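Local coordinates for tetratricopeptide TPR_2 repeat protein (Thermobaculum terrenum, PDB 5DJS) that is a tetratricopeptide-repeat protein of the GT-B clan, with helical repeats joined to two parallel-sheet domains, and holds uridine-5'-diphosphate in this model, at residues L309-W320 against C422-G432; F330-M341 against D409-Y419. The protein carries 1 engineered substitution. All blocks are in the same frame, centred on the assembly; numbering follows the deposited sequence.

Contact 1 (L309-W320 against C422-G432); sequences LPCNPPPDLPGW and CTTSLEALWMG. With UDP (uridine-5'-diphosphate), chain E.
Two indole N-H groups, one from each segment, bond the proline-rich loop 309-320 to helix 423-430. Trp-430 NE1 donates to Cys-311 O at 2.7 Å (N-H...O 155°), with the oxygen lying at the ring edge close to the indole plane. Trp-320 NE1 returns the pattern, reaching Trp-430 O at 2.9 Å, again near its ring plane. The faces are used as well. Pro-313 CB stands 3.7 Å from the centroid of the five-membered ring of Trp-430, 8° off the normal, and Pro-314 CD sits over the six-membered ring, both CH-pi contacts; Leu-426 CG lies against the opposite face, which leaves the indole sandwiched.

The backbone from Met-431 to Gly-432 passes across one face of the Trp-320 indole, with Gly-432 CA 3.7 Å from the centroid of the six-membered ring. Gly-432 has positive phi and is the C-prime residue of a Schellman motif, so the helix end itself forms this CH-pi surface. Met-431 folds back on itself (chi2 -55°), which brings CE within 4.1 Å of Pro-318 CB.

At the other end the N-cap residue Cys-422 donates its N to UDP O2B, and Thr-423 OG1 donates to O3'; the Glu-427 carboxylate lies beside the ribose hydroxyls, doubtfully close to O2', and forms a salt bridge with Arg-400. Further out, helix 447-454 packs on Leu-426 and Leu-429, helix 400-405 touches Pro-318, and the long helix 479-521 lies against Pro-310, Pro-313 and Trp-320.

Contact 2 (F330-M341 against D409-Y419); sequences FPVFGCFNRLSM and DIDVALDTLPY. Engineered in segment 330-341: Met-341 (natural residue Lys). With UDP (uridine-5'-diphosphate), chain E.
Asp-411 and Val-332 are joined by two bonds, one through a carboxylate. Val-332 N donates to Asp-411 OD2 at 2.7 Å, using the anti lone pair of that oxygen, while Asp-411 N returns a bond to Val-332 O in the carbonyl plane. With CG beside its own backbone N (chi1 -56°), the carboxylate reaches back to the amide of Val-332, at the start of strand 332-335. From there the pairing becomes regular: Gly-334 N bonds Val-412 O, and Leu-414 N meets Gly-334 O at 2.7 Å with an N-H...O angle of 168°.

These bonds and the bridges Phe-333/Val-412 and Gly-334/Ala-413 place strands 332-335 and 412-414 side by side and parallel, at the middle of the six-stranded sheet of a Rossmann-like GT-B domain, flanked by 361-365 beside 332-335 and by 435-438 beside 412-414. This central part is buried and well filled. Phe-333 lies alongside Val-412, CD1 to CB 3.6 Å, and Leu-414 CD1 crosses near Phe-333 CB; helix 344-356 covers this face. On the other face Ile-410 CG1 approaches Phe-336 CZ at 3.8 Å.

Beyond Cys-335 the backbones diverge, bridged mostly by side chains, with Met-341 O against Thr-416 CB. Thr-416 OG1, which donates to Tyr-419 O, lies 3.5 Å from Met-341 CB. Met-341, an engineered residue, sets SD 4.3 Å from the Tyr-419 ring centroid, an oblique Met-aromatic contact. Arg-338 NE donates to UDP O1A and NH1 to Tyr-123, its guanidinium plane 88° from the Tyr-419 ring. The outer side of the first end is looser: Phe-330 and Asp-409 are partly exposed, and Phe-330 CE1 passes Asp-411 OD1 obliquely.

Following the chain from the N-terminal helical repeats through the first parallel sheet, the loop after strand 300-304 supplies segment 309-320, whose partner comes 102 residues later; contact 1 closes that long loop. Within it lies the shorter loop of contact 2, which runs from strand 332-335 through two further strands and three helices to strand 412-414. The two contacts are therefore nested, not crossed. Strand 412-414 is followed, after the 415-422 loop, by helix 423-430, and contact 1 lays loop 309-320, which leads from the first sheet toward the second, on that helix. Their centres are 15 Å apart; they meet where Ala-428 CB packs on Ala-413 CB at 4.1 Å, and both touch the same UDP.

Contact 1 (L309-W320 against C422-G432)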
loop_
_atom_site.group_PDB
_atom_site.type_symbol
_atom_site.label_atom_id
_atom_site.label_comp_id
_atom_site.label_asym_id
_atom_site.label_seq_id
_atom_site.Cartn_x
_atom_site.Cartn_y
_atom_site.Cartn_z
ATOM N N LEU A 309 -13.718 1.234 2.991
ATOM C CA LEU A 309 -12.912 1.201 4.207
ATOM C C LEU A 309 -13.623 1.932 5.347
ATOM O O LEU A 309 -14.487 2.771 5.081
ATOM C CB LEU A 309 -11.583 1.900 3.949
ATOM C CG LEU A 309 -10.728 1.371 2.803
ATOM C CD1 LEU A 309 -9.559 2.295 2.545
ATOM C CD2 LEU A 309 -10.213 0.003 3.156
ATOM N N PRO A 310 -13.247 1.637 6.615
ATOM C CA PRO A 310 -13.766 2.405 7.753
ATOM C C PRO A 310 -13.040 3.750 7.954
ATOM O O PRO A 310 -11.820 3.776 8.131
ATOM C CB PRO A 310 -13.522 1.467 8.946
ATOM C CG PRO A 310 -12.316 0.674 8.568
ATOM C CD PRO A 310 -12.322 0.570 7.060
ATOM N N CYS A 311 -13.806 4.842 7.956
ATOM C CA CYS A 311 -13.290 6.223 8.035
ATOM C C CYS A 311 -13.219 6.860 9.444
ATOM O O CYS A 311 -12.865 8.042 9.573
ATOM C CB CYS A 311 -14.135 7.109 7.123
ATOM S SG CYS A 311 -14.125 6.588 5.397
ATOM N N ASN A 312 -13.540 6.108 10.495
ATOM C CA ASN A 312 -13.458 6.655 11.858
ATOM C C ASN A 312 -12.006 6.923 12.269
ATOM O O ASN A 312 -11.149 6.065 12.067
ATOM C CB ASN A 312 -14.148 5.731 12.876
ATOM C CG ASN A 312 -13.449 4.392 13.026
ATOM O OD1 ASN A 312 -13.267 3.678 12.049
ATOM N ND2 ASN A 312 -13.026 4.067 14.235
ATOM N N PRO A 313 -11.721 8.103 12.852
ATOM C CA PRO A 313 -10.336 8.477 13.137
ATOM C C PRO A 313 -9.817 7.878 14.433
ATOM O O PRO A 313 -10.613 7.459 15.262
ATOM C CB PRO A 313 -10.433 9.985 13.297
ATOM C CG PRO A 313 -11.742 10.157 13.988
ATOM C CD PRO A 313 -12.654 9.098 13.411
ATOM N N PRO A 314 -8.490 7.872 14.628
ATOM C CA PRO A 314 -7.959 7.372 15.894
ATOM C C PRO A 314 -8.303 8.304 17.071
ATOM O O PRO A 314 -8.709 9.455 16.852
ATOM C CB PRO A 314 -6.444 7.317 15.642
ATOM C CG PRO A 314 -6.202 8.351 14.601
ATOM C CD PRO A 314 -7.419 8.324 13.719
ATOM N N PRO A 315 -8.149 7.809 18.315
ATOM C CA PRO A 315 -8.465 8.648 19.472
ATOM C C PRO A 315 -7.482 9.819 19.666
ATOM O O PRO A 315 -7.911 10.913 20.029
ATOM C CB PRO A 315 -8.406 7.661 20.647
ATOM C CG PRO A 315 -7.458 6.595 20.201
ATOM C CD PRO A 315 -7.617 6.487 18.712
ATOM N N ASP A 316 -6.194 9.600 19.385
ATOM C CA ASP A 316 -5.142 10.611 19.608
ATOM C C ASP A 316 -5.007 11.647 18.463
ATOM O O ASP A 316 -3.889 12.036 18.100
ATOM C CB ASP A 316 -3.789 9.909 19.893
ATOM C CG ASP A 316 -3.278 9.066 18.710
ATOM O OD1 ASP A 316 -4.102 8.602 17.892
ATOM O OD2 ASP A 316 -2.049 8.863 18.604
ATOM N N LEU A 317 -6.139 12.124 17.934
ATOM C CA LEU A 317 -6.144 13.009 16.760
ATOM C C LEU A 317 -5.740 14.428 17.177
ATOM O O LEU A 317 -6.344 14.965 18.107
ATOM C CB LEU A 317 -7.531 13.041 16.105
ATOM C CG LEU A 317 -7.536 13.323 14.598
ATOM C CD1 LEU A 317 -7.039 12.101 13.843
ATOM C CD2 LEU A 317 -8.918 13.710 14.102
ATOM N N PRO A 318 -4.734 15.041 16.500
ATOM C CA PRO A 318 -4.190 16.344 16.937
ATOM C C PRO A 318 -5.189 17.459 17.200
ATOM O O PRO A 318 -4.936 18.300 18.070
ATOM C CB PRO A 318 -3.287 16.747 15.774
ATOM C CG PRO A 318 -2.787 15.450 15.269
ATOM C CD PRO A 318 -3.976 14.525 15.344
ATOM N N GLY A 319 -6.295 17.486 16.460
ATOM C CA GLY A 319 -7.304 18.523 16.659
ATOM C C GLY A 319 -6.908 19.806 15.940
ATOM O O GLY A 319 -5.734 20.209 15.910
ATOM N N TRP A 320 -7.919 20.459 15.383
ATOM C CA TRP A 320 -7.719 21.488 14.372
ATOM C C TRP A 320 -7.193 22.772 14.997
ATOM O O TRP A 320 -7.520 23.094 16.139
ATOM C CB TRP A 320 -9.036 21.769 13.643
ATOM C CG TRP A 320 -9.634 20.591 12.918
ATOM C CD1 TRP A 320 -9.254 19.272 13.001
ATOM C CD2 TRP A 320 -10.747 20.626 12.022
ATOM N NE1 TRP A 320 -10.053 18.499 12.196
ATOM C CE2 TRP A 320 -10.979 19.302 11.584
ATOM C CE3 TRP A 320 -11.574 21.649 11.544
ATOM C CZ2 TRP A 320 -12.002 18.974 10.694
ATOM C CZ3 TRP A 320 -12.592 21.325 10.652
ATOM C CH2 TRP A 320 -12.798 19.996 10.240
ATOM N N CYS A 422 -4.904 7.145 -0.683
ATOM C CA CYS A 422 -6.042 6.619 0.044
ATOM C C CYS A 422 -6.003 7.088 1.476
ATOM O O CYS A 422 -6.814 7.918 1.872
ATOM C CB CYS A 422 -6.068 5.091 -0.027
ATOM S SG CYS A 422 -7.392 4.337 0.935
ATOM N N THR A 423 -5.038 6.597 2.241
ATOM C CA THR A 423 -5.019 6.915 3.659
ATOM C C THR A 423 -4.522 8.351 3.884
ATOM O O THR A 423 -4.971 8.991 4.836
ATOM C CB THR A 423 -4.354 5.834 4.578
ATOM O OG1 THR A 423 -3.388 6.438 5.437
ATOM C CG2 THR A 423 -3.708 4.675 3.817
ATOM N N THR A 424 -3.665 8.882 3.004
ATOM C CA THR A 424 -3.249 10.293 3.123
ATOM C C THR A 424 -4.437 11.211 2.846
ATOM O O THR A 424 -4.609 12.234 3.507
ATOM C CB THR A 424 -2.073 10.702 2.195
ATOM O OG1 THR A 424 -2.481 10.632 0.828
ATOM C CG2 THR A 424 -0.845 9.836 2.412
ATOM N N SER A 425 -5.261 10.837 1.874
ATOM C CA SER A 425 -6.473 11.612 1.570
ATOM C C SER A 425 -7.450 11.615 2.737
ATOM O O SER A 425 -7.989 12.668 3.095
ATOM C CB SER A 425 -7.159 11.075 0.322
ATOM O OG SER A 425 -6.204 10.967 -0.701
ATOM N N LEU A 426 -7.662 10.440 3.329
ATOM C CA LEU A 426 -8.522 10.318 4.495
ATOM C C LEU A 426 -7.947 11.115 5.672
ATOM O O LEU A 426 -8.688 11.802 6.377
ATOM C CB LEU A 426 -8.714 8.851 4.872
ATOM C CG LEU A 426 -9.560 8.567 6.110
ATOM C CD1 LEU A 426 -11.006 8.981 5.905
ATOM C CD2 LEU A 426 -9.476 7.091 6.443
ATOM N N GLU A 427 -6.634 11.038 5.864
ATOM C CA GLU A 427 -5.972 11.809 6.911
ATOM C C GLU A 427 -6.176 13.310 6.750
ATOM O O GLU A 427 -6.346 14.017 7.742
ATOM C CB GLU A 427 -4.476 11.489 6.956
ATOM C CG GLU A 427 -4.168 10.141 7.598
ATOM C CD GLU A 427 -2.719 9.733 7.470
ATOM O OE1 GLU A 427 -1.982 10.296 6.619
ATOM O OE2 GLU A 427 -2.320 8.835 8.233
ATOM N N ALA A 428 -6.142 13.788 5.507
ATOM C CA ALA A 428 -6.374 15.201 5.204
ATOM C C ALA A 428 -7.775 15.612 5.641
ATOM O O ALA A 428 -7.934 16.564 6.414
ATOM C CB ALA A 428 -6.177 15.480 3.716
ATOM N N LEU A 429 -8.777 14.873 5.172
ATOM C CA LEU A 429 -10.168 15.137 5.548
ATOM C C LEU A 429 -10.361 15.144 7.072
ATOM O O LEU A 429 -11.018 16.037 7.595
ATOM C CB LEU A 429 -11.134 14.134 4.898
ATOM C CG LEU A 429 -11.192 13.994 3.365
ATOM C CD1 LEU A 429 -12.477 13.292 2.949
ATOM C CD2 LEU A 429 -11.069 15.316 2.629
ATOM N N TRP A 430 -9.762 14.187 7.779
ATOM C CA TRP A 430 -9.795 14.173 9.259
ATOM C C TRP A 430 -9.334 15.495 9.902
ATOM O O TRP A 430 -9.813 15.855 10.988
ATOM C CB TRP A 430 -8.936 13.033 9.840
ATOM C CG TRP A 430 -9.502 11.631 9.723
ATOM C CD1 TRP A 430 -10.811 11.267 9.525
ATOM C CD2 TRP A 430 -8.763 10.409 9.847
ATOM N NE1 TRP A 430 -10.920 9.899 9.493
ATOM C CE2 TRP A 430 -9.679 9.347 9.689
ATOM C CE3 TRP A 430 -7.408 10.108 10.057
ATOM C CZ2 TRP A 430 -9.282 8.001 9.737
ATOM C CZ3 TRP A 430 -7.015 8.766 10.115
ATOM C CH2 TRP A 430 -7.950 7.734 9.955
ATOM N N MET A 431 -8.399 16.187 9.238
ATOM C CA MET A 431 -7.894 17.503 9.666
ATOM C C MET A 431 -8.566 18.707 8.967
ATOM O O MET A 431 -8.025 19.820 8.962
ATOM C CB MET A 431 -6.376 17.548 9.451
ATOM C CG MET A 431 -5.609 16.466 10.197
ATOM S SD MET A 431 -5.926 16.444 11.973
ATOM C CE MET A 431 -5.311 18.048 12.487
ATOM N N GLY A 432 -9.748 18.493 8.396
ATOM C CA GLY A 432 -10.497 19.565 7.765
ATOM C C GLY A 432 -9.844 20.215 6.564
ATOM O O GLY A 432 -10.108 21.387 6.294
HETATM N N1 UDP E . 3.161 8.444 7.087
HETATM C C2 UDP E . 4.032 8.858 8.136
HETATM N N3 UDP E . 5.030 9.723 7.878
HETATM C C4 UDP E . 5.221 10.211 6.641
HETATM C C5 UDP E . 4.390 9.837 5.593
HETATM C C6 UDP E . 3.356 8.942 5.844
HETATM O O2 UDP E . 3.895 8.431 9.308
HETATM O O4 UDP E . 6.146 11.007 6.420
HETATM C "C1'" UDP E . 2.057 7.499 7.364
HETATM C "C2'" UDP E . 0.730 8.195 7.131
HETATM O "O2'" UDP E . -0.121 7.854 8.227
HETATM C "C3'" UDP E . 0.264 7.682 5.774
HETATM C "C4'" UDP E . 0.970 6.339 5.590
HETATM O "O4'" UDP E . 2.069 6.340 6.513
HETATM O "O3'" UDP E . -1.148 7.540 5.695
HETATM C "C5'" UDP E . 1.520 6.052 4.192
HETATM O "O5'" UDP E . 0.712 6.588 3.144
HETATM P PA UDP E . 1.307 6.662 1.638
HETATM O O1A UDP E . 1.626 5.246 1.223
HETATM O O2A UDP E . 2.389 7.718 1.640
HETATM O O3A UDP E . 0.130 7.230 0.682
HETATM P PB UDP E . -1.345 6.582 0.557
HETATM O O1B UDP E . -1.839 6.380 1.959
HETATM O O2B UDP E . -2.130 7.644 -0.140
HETATM O O3B UDP E . -1.149 5.320 -0.248
#

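Contact 2 (F330-M341 against D409-Y419)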
loop_
_atom_site.group_PDB
_atom_site.type_symbol
_atom_site.label_atom_id
_atom_site.label_comp_id
_atom_site.label_asym_id
_atom_site.label_seq_id
_atom_site.Cartn_x
_atom_site.Cartn_y
_atom_site.Cartn_z
ATOM N N PHE A 330 -0.031 32.419 0.705
ATOM C CA PHE A 330 -1.311 31.727 0.534
ATOM C C PHE A 330 -1.520 31.508 -0.967
ATOM O O PHE A 330 -1.180 32.399 -1.750
ATOM C CB PHE A 330 -2.453 32.601 1.104
ATOM C CG PHE A 330 -3.816 31.933 1.108
ATOM C CD1 PHE A 330 -4.227 31.149 2.194
ATOM C CD2 PHE A 330 -4.701 32.102 0.035
ATOM C CE1 PHE A 330 -5.477 30.535 2.195
ATOM C CE2 PHE A 330 -5.950 31.488 0.034
ATOM C CZ PHE A 330 -6.337 30.704 1.112
ATOM N N PRO A 331 -2.047 30.359 -1.410
ATOM C CA PRO A 331 -2.355 29.172 -0.597
ATOM C C PRO A 331 -1.185 28.204 -0.529
ATOM O O PRO A 331 -0.382 28.150 -1.459
ATOM C CB PRO A 331 -3.501 28.517 -1.374
ATOM C CG PRO A 331 -3.258 28.918 -2.791
ATOM C CD PRO A 331 -2.712 30.315 -2.724
ATOM N N VAL A 332 -1.096 27.448 0.560
ATOM C CA VAL A 332 -0.154 26.332 0.660
ATOM C C VAL A 332 -0.877 25.072 0.209
ATOM O O VAL A 332 -1.787 24.606 0.894
ATOM C CB VAL A 332 0.371 26.132 2.104
ATOM C CG1 VAL A 332 1.330 24.946 2.184
ATOM C CG2 VAL A 332 1.063 27.396 2.602
ATOM N N PHE A 333 -0.482 24.544 -0.948
ATOM C CA PHE A 333 -0.911 23.214 -1.405
ATOM C C PHE A 333 -0.063 22.118 -0.753
ATOM O O PHE A 333 1.104 22.339 -0.435
ATOM C CB PHE A 333 -0.814 23.104 -2.923
ATOM C CG PHE A 333 -1.878 23.865 -3.646
ATOM C CD1 PHE A 333 -3.187 23.401 -3.654
ATOM C CD2 PHE A 333 -1.575 25.034 -4.330
ATOM C CE1 PHE A 333 -4.181 24.087 -4.329
ATOM C CE2 PHE A 333 -2.558 25.725 -5.011
ATOM C CZ PHE A 333 -3.864 25.252 -5.012
ATOM N N GLY A 334 -0.656 20.941 -0.567
ATOM C CA GLY A 334 0.006 19.821 0.119
ATOM C C GLY A 334 -0.250 18.465 -0.529
ATOM O O GLY A 334 -1.338 18.220 -1.067
ATOM N N CYS A 335 0.767 17.596 -0.501
ATOM C CA CYS A 335 0.634 16.201 -0.961
ATOM C C CYS A 335 1.598 15.306 -0.204
ATOM O O CYS A 335 2.792 15.302 -0.487
ATOM C CB CYS A 335 0.886 16.072 -2.462
ATOM S SG CYS A 335 0.812 14.358 -3.017
ATOM N N PHE A 336 1.074 14.544 0.756
ATOM C CA PHE A 336 1.910 13.741 1.647
ATOM C C PHE A 336 1.982 12.262 1.227
ATOM O O PHE A 336 2.049 11.355 2.069
ATOM C CB PHE A 336 1.439 13.898 3.104
ATOM C CG PHE A 336 1.377 15.324 3.596
ATOM C CD1 PHE A 336 2.084 16.369 2.974
ATOM C CD2 PHE A 336 0.624 15.620 4.723
ATOM C CE1 PHE A 336 2.000 17.669 3.453
ATOM C CE2 PHE A 336 0.546 16.915 5.209
ATOM C CZ PHE A 336 1.238 17.940 4.576
ATOM N N ASN A 337 2.035 12.043 -0.083
ATOM C CA ASN A 337 2.081 10.710 -0.669
ATOM C C ASN A 337 3.511 10.223 -0.984
ATOM O O ASN A 337 4.436 11.024 -1.189
ATOM C CB ASN A 337 1.218 10.689 -1.936
ATOM C CG ASN A 337 -0.260 10.657 -1.624
ATOM O OD1 ASN A 337 -0.700 9.838 -0.836
ATOM N ND2 ASN A 337 -1.032 11.531 -2.246
ATOM N N ARG A 338 3.660 8.895 -0.998
ATOM C CA ARG A 338 4.878 8.199 -1.433
ATOM C C ARG A 338 5.399 8.750 -2.759
ATOM O O ARG A 338 4.606 9.114 -3.644
ATOM C CB ARG A 338 4.604 6.695 -1.627
ATOM C CG ARG A 338 4.330 5.920 -0.347
ATOM C CD ARG A 338 4.280 4.407 -0.564
ATOM N NE ARG A 338 2.997 3.909 -1.107
ATOM C CZ ARG A 338 2.820 3.306 -2.286
ATOM N NH1 ARG A 338 3.835 3.107 -3.120
ATOM N NH2 ARG A 338 1.611 2.894 -2.648
ATOM N N LEU A 339 6.722 8.762 -2.907
ATOM C CA LEU A 339 7.351 9.356 -4.088
ATOM C C LEU A 339 7.079 8.591 -5.383
ATOM O O LEU A 339 7.077 9.182 -6.467
ATOM C CB LEU A 339 8.849 9.541 -3.859
ATOM C CG LEU A 339 9.193 10.475 -2.683
ATOM C CD1 LEU A 339 10.692 10.501 -2.457
ATOM C CD2 LEU A 339 8.673 11.897 -2.882
ATOM N N SER A 340 6.801 7.293 -5.267
ATOM C CA SER A 340 6.394 6.473 -6.416
ATOM C C SER A 340 5.128 6.980 -7.126
ATOM O O SER A 340 4.956 6.792 -8.342
ATOM C CB SER A 340 6.189 5.024 -5.969
ATOM O OG SER A 340 5.716 4.979 -4.639
ATOM N N MET A 341 4.258 7.633 -6.361
ATOM C CA MET A 341 2.994 8.154 -6.869
ATOM C C MET A 341 3.134 9.525 -7.543
ATOM O O MET A 341 2.254 9.925 -8.309
ATOM C CB MET A 341 2.001 8.221 -5.713
ATOM C CG MET A 341 1.888 6.902 -4.951
ATOM S SD MET A 341 0.361 6.738 -4.034
ATOM C CE MET A 341 0.984 6.781 -2.373
ATOM N N ASP A 409 -1.253 23.576 8.691
ATOM C CA ASP A 409 -0.552 24.542 7.841
ATOM C C ASP A 409 -0.815 24.381 6.333
ATOM O O ASP A 409 -0.157 25.051 5.536
ATOM C CB ASP A 409 0.953 24.473 8.125
ATOM C CG ASP A 409 1.285 24.646 9.616
ATOM O OD1 ASP A 409 0.495 25.280 10.353
ATOM O OD2 ASP A 409 2.339 24.143 10.054
ATOM N N ILE A 410 -1.780 23.533 5.950
ATOM C CA ILE A 410 -2.126 23.275 4.543
ATOM C C ILE A 410 -3.557 23.722 4.282
ATOM O O ILE A 410 -4.464 23.373 5.030
ATOM C CB ILE A 410 -2.047 21.763 4.193
ATOM C CG1 ILE A 410 -0.668 21.181 4.528
ATOM C CG2 ILE A 410 -2.379 21.495 2.718
ATOM C CD1 ILE A 410 0.490 21.764 3.746
ATOM N N ASP A 411 -3.757 24.445 3.188
ATOM C CA ASP A 411 -5.087 24.935 2.807
ATOM C C ASP A 411 -5.849 23.920 1.956
ATOM O O ASP A 411 -7.051 23.723 2.142
ATOM C CB ASP A 411 -4.967 26.254 2.037
ATOM C CG ASP A 411 -4.211 27.309 2.815
ATOM O OD1 ASP A 411 -4.672 27.657 3.919
ATOM O OD2 ASP A 411 -3.153 27.775 2.333
ATOM N N VAL A 412 -5.146 23.311 1.005
ATOM C CA VAL A 412 -5.715 22.352 0.055
ATOM C C VAL A 412 -4.740 21.189 -0.135
ATOM O O VAL A 412 -3.534 21.412 -0.281
ATOM C CB VAL A 412 -5.937 23.016 -1.321
ATOM C CG1 VAL A 412 -6.423 22.006 -2.361
ATOM C CG2 VAL A 412 -6.904 24.191 -1.200
ATOM N N ALA A 413 -5.263 19.962 -0.155
ATOM C CA ALA A 413 -4.455 18.774 -0.464
ATOM C C ALA A 413 -4.650 18.348 -1.909
ATOM O O ALA A 413 -5.762 18.401 -2.437
ATOM C CB ALA A 413 -4.816 17.640 0.460
ATOM N N LEU A 414 -3.561 17.934 -2.549
ATOM C CA LEU A 414 -3.593 17.462 -3.938
ATOM C C LEU A 414 -3.296 15.974 -3.968
ATOM O O LEU A 414 -2.332 15.524 -3.348
ATOM C CB LEU A 414 -2.564 18.216 -4.781
ATOM C CG LEU A 414 -2.740 19.732 -4.856
ATOM C CD1 LEU A 414 -1.562 20.374 -5.571
ATOM C CD2 LEU A 414 -4.040 20.099 -5.549
ATOM N N ASP A 415 -4.124 15.222 -4.683
ATOM C CA ASP A 415 -3.981 13.761 -4.781
ATOM C C ASP A 415 -3.211 13.394 -6.037
ATOM O O ASP A 415 -3.243 14.125 -7.025
ATOM C CB ASP A 415 -5.363 13.114 -4.815
ATOM C CG ASP A 415 -5.320 11.597 -4.920
ATOM O OD1 ASP A 415 -4.510 10.977 -4.200
ATOM O OD2 ASP A 415 -6.101 11.031 -5.733
ATOM N N THR A 416 -2.526 12.254 -5.991
ATOM C CA THR A 416 -1.695 11.798 -7.107
ATOM C C THR A 416 -2.478 11.047 -8.188
ATOM O O THR A 416 -3.594 10.567 -7.967
ATOM C CB THR A 416 -0.554 10.902 -6.608
ATOM O OG1 THR A 416 -1.084 9.892 -5.745
ATOM C CG2 THR A 416 0.467 11.721 -5.832
ATOM N N LEU A 417 -1.873 10.989 -9.367
ATOM C CA LEU A 417 -2.343 10.173 -10.475
ATOM C C LEU A 417 -1.111 9.558 -11.184
ATOM O O LEU A 417 -0.006 10.097 -11.058
ATOM C CB LEU A 417 -3.164 11.016 -11.457
ATOM C CG LEU A 417 -2.521 12.315 -11.974
ATOM C CD1 LEU A 417 -2.492 12.407 -13.496
ATOM C CD2 LEU A 417 -3.230 13.524 -11.391
ATOM N N PRO A 418 -1.264 8.438 -11.899
ATOM C CA PRO A 418 -2.502 7.644 -12.003
ATOM C C PRO A 418 -2.825 6.753 -10.790
ATOM O O PRO A 418 -3.914 6.154 -10.754
ATOM C CB PRO A 418 -2.238 6.765 -13.233
ATOM C CG PRO A 418 -0.760 6.601 -13.247
ATOM C CD PRO A 418 -0.206 7.918 -12.782
ATOM N N TYR A 419 -1.889 6.638 -9.841
ATOM C CA TYR A 419 -2.097 5.877 -8.616
ATOM C C TYR A 419 -2.608 6.876 -7.552
ATOM O O TYR A 419 -1.839 7.670 -6.974
ATOM C CB TYR A 419 -0.785 5.193 -8.203
ATOM C CG TYR A 419 -0.835 4.114 -7.117
ATOM C CD1 TYR A 419 -1.460 4.333 -5.881
ATOM C CD2 TYR A 419 -0.172 2.894 -7.291
ATOM C CE1 TYR A 419 -1.458 3.361 -4.876
ATOM C CE2 TYR A 419 -0.165 1.921 -6.289
ATOM C CZ TYR A 419 -0.813 2.161 -5.080
ATOM O OH TYR A 419 -0.833 1.223 -4.073
HETATM N N1 UDP E . 3.161 8.444 7.087
HETATM C C2 UDP E . 4.032 8.858 8.136
HETATM N N3 UDP E . 5.030 9.723 7.878
HETATM C C4 UDP E . 5.221 10.211 6.641
HETATM C C5 UDP E . 4.390 9.837 5.593
HETATM C C6 UDP E . 3.356 8.942 5.844
HETATM O O2 UDP E . 3.895 8.431 9.308
HETATM O O4 UDP E . 6.146 11.007 6.420
HETATM C "C1'" UDP E . 2.057 7.499 7.364
HETATM C "C2'" UDP E . 0.730 8.195 7.131
HETATM O "O2'" UDP E . -0.121 7.854 8.227
HETATM C "C3'" UDP E . 0.264 7.682 5.774
HETATM C "C4'" UDP E . 0.970 6.339 5.590
HETATM O "O4'" UDP E . 2.069 6.340 6.513
HETATM O "O3'" UDP E . -1.148 7.540 5.695
HETATM C "C5'" UDP E . 1.520 6.052 4.192
HETATM O "O5'" UDP E . 0.712 6.588 3.144
HETATM P PA UDP E . 1.307 6.662 1.638
HETATM O O1A UDP E . 1.626 5.246 1.223
HETATM O O2A UDP E . 2.389 7.718 1.640
HETATM O O3A UDP E . 0.130 7.230 0.682
HETATM P PB UDP E . -1.345 6.582 0.557
HETATM O O1B UDP E . -1.839 6.380 1.959
HETATM O O2B UDP E . -2.130 7.644 -0.140
HETATM O O3B UDP E . -1.149 5.320 -0.248
#